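Beta2-microglobulin (Anolis carolinensis, PDB 7CPO) forms the light chain of the MHC class I molecule, pairing as an immunoglobulin C1-set domain with the heavy chain that probably presents peptides to T cells. Local coordinates at residues Phe11-Lys19 with Val66-Gly74. Residues are numbered along the deposited sequence; the frame is centred on the assembly and turned at random.
Sequences FRHPAEKGK and VYAKVIPDG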
ATOM      1  N   PHE B  11       9.008   6.813 -14.008  1.00 19.49           N
ATOM      2  CA  PHE B  11      10.365   6.317 -13.859  1.00 20.17           C
ATOM      3  C   PHE B  11      10.880   6.644 -12.467  1.00 30.57           C
ATOM      4  O   PHE B  11      10.432   7.599 -11.830  1.00 37.77           O
ATOM      5  CB  PHE B  11      11.314   6.966 -14.870  1.00 37.87           C
ATOM      6  CG  PHE B  11      11.180   6.463 -16.273  1.00 40.32           C
ATOM      7  CD1 PHE B  11      11.016   5.120 -16.536  1.00 30.65           C
ATOM      8  CD2 PHE B  11      11.264   7.348 -17.336  1.00 37.98           C
ATOM      9  CE1 PHE B  11      10.912   4.668 -17.834  1.00 43.38           C
ATOM     10  CE2 PHE B  11      11.157   6.908 -18.628  1.00 45.73           C
ATOM     11  CZ  PHE B  11      10.979   5.565 -18.883  1.00 45.30           C
ATOM     12  N   ARG B  12      11.875   5.871 -12.016  1.00 32.26           N
ATOM     13  CA  ARG B  12      12.523   6.194 -10.745  1.00 27.75           C
ATOM     14  C   ARG B  12      13.286   7.512 -10.842  1.00 37.96           C
ATOM     15  O   ARG B  12      13.240   8.336  -9.916  1.00 32.37           O
ATOM     16  CB  ARG B  12      13.452   5.055 -10.309  1.00 22.97           C
ATOM     17  CG  ARG B  12      14.460   5.438  -9.218  1.00 30.38           C
ATOM     18  CD  ARG B  12      13.760   5.735  -7.891  1.00 28.22           C
ATOM     19  NE  ARG B  12      14.690   6.048  -6.804  1.00 22.22           N
ATOM     20  CZ  ARG B  12      15.160   7.267  -6.568  1.00 25.53           C
ATOM     21  NH1 ARG B  12      14.801   8.271  -7.353  1.00 37.84           N
ATOM     22  NH2 ARG B  12      15.991   7.489  -5.565  1.00 22.61           N
ATOM     23  N   HIS B  13      14.005   7.723 -11.948  1.00 35.21           N
ATOM     24  CA  HIS B  13      14.638   8.997 -12.260  1.00 36.57           C
ATOM     25  C   HIS B  13      14.054   9.578 -13.548  1.00 39.88           C
ATOM     26  O   HIS B  13      13.551   8.834 -14.396  1.00 35.73           O
ATOM     27  CB  HIS B  13      16.157   8.858 -12.434  1.00 42.14           C
ATOM     28  CG  HIS B  13      16.835   8.112 -11.329  1.00 41.85           C
ATOM     29  ND1 HIS B  13      17.200   8.709 -10.142  1.00 39.10           N
ATOM     30  CD2 HIS B  13      17.244   6.823 -11.247  1.00 33.88           C
ATOM     31  CE1 HIS B  13      17.794   7.816  -9.369  1.00 35.25           C
ATOM     32  NE2 HIS B  13      17.832   6.665 -10.017  1.00 32.24           N
ATOM     33  N   PRO B  14      14.100  10.899 -13.720  1.00 44.36           N
ATOM     34  CA  PRO B  14      13.792  11.476 -15.040  1.00 41.06           C
ATOM     35  C   PRO B  14      14.701  10.870 -16.105  1.00 41.00           C
ATOM     36  O   PRO B  14      15.908  10.714 -15.896  1.00 33.26           O
ATOM     37  CB  PRO B  14      14.058  12.976 -14.847  1.00 38.81           C
ATOM     38  CG  PRO B  14      14.971  13.058 -13.634  1.00 41.50           C
ATOM     39  CD  PRO B  14      14.568  11.908 -12.752  1.00 35.64           C
ATOM     40  N   ALA B  15      14.108  10.523 -17.251  1.00 36.14           N
ATOM     41  CA  ALA B  15      14.785   9.703 -18.253  1.00 46.47           C
ATOM     42  C   ALA B  15      16.069  10.355 -18.780  1.00 56.97           C
ATOM     43  O   ALA B  15      16.243  11.577 -18.752  1.00 62.91           O
ATOM     44  CB  ALA B  15      13.834   9.404 -19.416  1.00 35.81           C
ATOM     45  N   GLU B  16      16.984   9.507 -19.246  1.00 54.34           N
ATOM     46  CA  GLU B  16      18.201   9.910 -19.936  1.00 50.58           C
ATOM     47  C   GLU B  16      18.535   8.802 -20.924  1.00 57.62           C
ATOM     48  O   GLU B  16      18.470   7.621 -20.566  1.00 52.43           O
ATOM     49  CB  GLU B  16      19.376  10.119 -18.973  1.00 48.35           C
ATOM     50  CG  GLU B  16      19.248  11.315 -18.056  1.00 57.45           C
ATOM     51  CD  GLU B  16      20.550  12.074 -17.896  1.00 72.08           C
ATOM     52  OE1 GLU B  16      21.211  11.915 -16.846  1.00 74.20           O
ATOM     53  OE2 GLU B  16      20.908  12.834 -18.823  1.00 76.02           O
ATOM     54  N   LYS B  17      18.871   9.173 -22.162  1.00 53.16           N
ATOM     55  CA  LYS B  17      19.205   8.152 -23.151  1.00 55.00           C
ATOM     56  C   LYS B  17      20.424   7.371 -22.678  1.00 51.07           C
ATOM     57  O   LYS B  17      21.406   7.955 -22.208  1.00 46.40           O
ATOM     58  CB  LYS B  17      19.469   8.781 -24.523  1.00 57.72           C
ATOM     59  CG  LYS B  17      19.608   7.750 -25.662  1.00 62.41           C
ATOM     60  CD  LYS B  17      21.065   7.402 -25.985  1.00 59.73           C
ATOM     61  CE  LYS B  17      21.823   8.628 -26.446  1.00 62.31           C
ATOM     62  NZ  LYS B  17      21.150   9.218 -27.635  1.00 63.32           N
ATOM     63  N   GLY B  18      20.343   6.044 -22.764  1.00 44.79           N
ATOM     64  CA  GLY B  18      21.436   5.179 -22.370  1.00 50.54           C
ATOM     65  C   GLY B  18      21.648   4.987 -20.878  1.00 44.70           C
ATOM     66  O   GLY B  18      22.495   4.171 -20.497  1.00 49.84           O
ATOM     67  N   LYS B  19      20.924   5.707 -20.025  1.00 46.91           N
ATOM     68  CA  LYS B  19      21.086   5.640 -18.574  1.00 44.30           C
ATOM     69  C   LYS B  19      19.960   4.799 -17.982  1.00 51.11           C
ATOM     70  O   LYS B  19      18.777   5.085 -18.211  1.00 54.72           O
ATOM     71  CB  LYS B  19      21.084   7.050 -17.971  1.00 51.87           C
ATOM     72  CG  LYS B  19      21.336   7.166 -16.464  1.00 51.85           C
ATOM     73  CD  LYS B  19      22.159   6.020 -15.880  1.00 52.36           C
ATOM     74  CE  LYS B  19      23.172   6.541 -14.873  1.00 58.40           C
ATOM     75  NZ  LYS B  19      22.519   7.103 -13.651  1.00 59.98           N
ATOM     76  N   VAL B  66       3.901  -2.614 -10.264  1.00 34.37           N
ATOM     77  CA  VAL B  66       4.447  -3.418 -11.351  1.00 22.75           C
ATOM     78  C   VAL B  66       5.582  -2.627 -11.969  1.00 26.20           C
ATOM     79  O   VAL B  66       5.421  -1.439 -12.268  1.00 30.80           O
ATOM     80  CB  VAL B  66       3.377  -3.745 -12.409  1.00 31.86           C
ATOM     81  CG1 VAL B  66       3.956  -4.641 -13.487  1.00 31.72           C
ATOM     82  CG2 VAL B  66       2.158  -4.419 -11.753  1.00 32.28           C
ATOM     83  N   TYR B  67       6.735  -3.262 -12.144  1.00 25.01           N
ATOM     84  CA  TYR B  67       7.880  -2.489 -12.601  1.00 24.85           C
ATOM     85  C   TYR B  67       8.878  -3.384 -13.324  1.00 30.52           C
ATOM     86  O   TYR B  67       8.813  -4.616 -13.259  1.00 28.76           O
ATOM     87  CB  TYR B  67       8.545  -1.742 -11.436  1.00 25.37           C
ATOM     88  CG  TYR B  67       9.071  -2.643 -10.346  1.00 26.26           C
ATOM     89  CD1 TYR B  67      10.394  -3.065 -10.343  1.00 30.96           C
ATOM     90  CD2 TYR B  67       8.250  -3.069  -9.315  1.00 34.06           C
ATOM     91  CE1 TYR B  67      10.883  -3.904  -9.347  1.00 33.77           C
ATOM     92  CE2 TYR B  67       8.731  -3.906  -8.306  1.00 32.88           C
ATOM     93  CZ  TYR B  67      10.047  -4.317  -8.329  1.00 43.10           C
ATOM     94  OH  TYR B  67      10.519  -5.145  -7.330  1.00 45.73           O
ATOM     95  N   ALA B  68       9.807  -2.731 -14.028  1.00 36.01           N
ATOM     96  CA  ALA B  68      10.814  -3.405 -14.834  1.00 27.72           C
ATOM     97  C   ALA B  68      11.955  -2.442 -15.096  1.00 23.48           C
ATOM     98  O   ALA B  68      11.734  -1.242 -15.263  1.00 32.51           O
ATOM     99  CB  ALA B  68      10.246  -3.909 -16.161  1.00 26.82           C
ATOM    100  N   LYS B  69      13.172  -2.971 -15.092  1.00 34.87           N
ATOM    101  CA  LYS B  69      14.326  -2.176 -15.466  1.00 39.33           C
ATOM    102  C   LYS B  69      14.300  -1.930 -16.971  1.00 45.29           C
ATOM    103  O   LYS B  69      13.778  -2.736 -17.747  1.00 37.11           O
ATOM    104  CB  LYS B  69      15.624  -2.872 -15.051  1.00 36.26           C
ATOM    105  CG  LYS B  69      15.962  -2.751 -13.557  1.00 39.32           C
ATOM    106  CD  LYS B  69      17.441  -3.061 -13.271  1.00 49.88           C
ATOM    107  CE  LYS B  69      17.818  -4.502 -13.658  1.00 62.59           C
ATOM    108  NZ  LYS B  69      18.061  -5.400 -12.478  1.00 50.84           N
ATOM    109  N   VAL B  70      14.839  -0.782 -17.378  1.00 41.70           N
ATOM    110  CA  VAL B  70      14.800  -0.375 -18.776  1.00 47.18           C
ATOM    111  C   VAL B  70      15.849   0.705 -18.982  1.00 46.48           C
ATOM    112  O   VAL B  70      16.270   1.370 -18.032  1.00 42.91           O
ATOM    113  CB  VAL B  70      13.385   0.113 -19.178  1.00 47.00           C
ATOM    114  CG1 VAL B  70      13.149   1.540 -18.701  1.00 41.23           C
ATOM    115  CG2 VAL B  70      13.215   0.007 -20.681  1.00 61.66           C
ATOM    116  N   ILE B  71      16.293   0.865 -20.222  1.00 55.60           N
ATOM    117  CA  ILE B  71      17.268   1.876 -20.606  1.00 50.24           C
ATOM    118  C   ILE B  71      16.611   2.820 -21.603  1.00 48.71           C
ATOM    119  O   ILE B  71      16.412   2.457 -22.772  1.00 59.71           O
ATOM    120  CB  ILE B  71      18.542   1.251 -21.183  1.00 51.58           C
ATOM    121  CG1 ILE B  71      19.081   0.156 -20.264  1.00 47.79           C
ATOM    122  CG2 ILE B  71      19.600   2.311 -21.392  1.00 48.49           C
ATOM    123  CD1 ILE B  71      20.449  -0.353 -20.706  1.00 42.64           C
ATOM    124  N   PRO B  72      16.249   4.025 -21.202  1.00 63.19           N
ATOM    125  CA  PRO B  72      15.566   4.941 -22.120  1.00 69.19           C
ATOM    126  C   PRO B  72      16.419   5.352 -23.322  1.00 68.82           C
ATOM    127  O   PRO B  72      17.653   5.306 -23.300  1.00 54.51           O
ATOM    128  CB  PRO B  72      15.230   6.149 -21.235  1.00 60.78           C
ATOM    129  CG  PRO B  72      15.185   5.594 -19.825  1.00 55.47           C
ATOM    130  CD  PRO B  72      16.209   4.494 -19.796  1.00 53.79           C
ATOM    131  N   ASP B  73      15.718   5.727 -24.394  1.00 72.43           N
ATOM    132  CA  ASP B  73      16.249   6.508 -25.507  1.00 68.27           C
ATOM    133  C   ASP B  73      15.085   7.307 -26.087  1.00 70.41           C
ATOM    134  O   ASP B  73      13.919   7.055 -25.771  1.00 79.21           O
ATOM    135  CB  ASP B  73      16.910   5.620 -26.567  1.00 56.86           C
ATOM    136  CG  ASP B  73      16.060   4.425 -26.933  1.00 57.09           C
ATOM    137  OD1 ASP B  73      16.606   3.306 -26.954  1.00 67.16           O
ATOM    138  OD2 ASP B  73      14.849   4.600 -27.196  1.00 51.81           O
ATOM    139  N   GLY B  74      15.402   8.274 -26.940  1.00 61.45           N
ATOM    140  CA  GLY B  74      14.377   9.146 -27.491  1.00 50.44           C
ATOM    141  C   GLY B  74      13.299   8.423 -28.274  1.00 53.97           C
ATOM    142  O   GLY B  74      13.393   7.218 -28.521  1.00 60.84           O
TER
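Pro72 lodges its ring against the loop that runs from strand 6-11 to strand 21-30, and it is the most extensively buried residue of a contact that lies largely at the surface. CB of Pro72 lies 4.0 Å from CB of Ala15 and also packs on the carbonyl oxygen of Glu16, while CD of Pro72 meets the carbonyl oxygen of Lys19 at 3.1 Å. Toward the domain interior the Phe11 ring continues this patch: CZ of Phe11 comes within 4.3 Å of CG of Pro72, and CE1 of Phe11 rests 3.9 Å from CG1 of Val70, the two side chains set roughly perpendicular. A chi1 of -75°, with CG anti to the carbonyl carbon, swings the ring toward the end of strand 62-70; Phe78, from the opposing sheet, packs edge-to-face with the same ring.

The turn beside Pro72 fits just as closely. Glu16 to Lys19 form a type II beta turn with Gly18 at positive phi, and the amide N of Gly18 donates to the carbonyl oxygen of Pro72 at 2.8 Å, with 159° at the hydrogen. The same oxygen receives a CA-H...O contact from Lys17. CG2 of Ile71 lies against the turn, 3.4 Å from Gly18 C. The solvent side is looser: CG of Lys17 brushes CB of Asp73 at 3.6 Å, but the ammonium and carboxylate ends diverge from the contact.

A proline ring packed on apolar side chains and backbone carbonyls, with one backbone hydrogen bond added, thus joins two neighbouring loops at one end of the immunoglobulin sandwich, and no side-chain charge pair links the two segments.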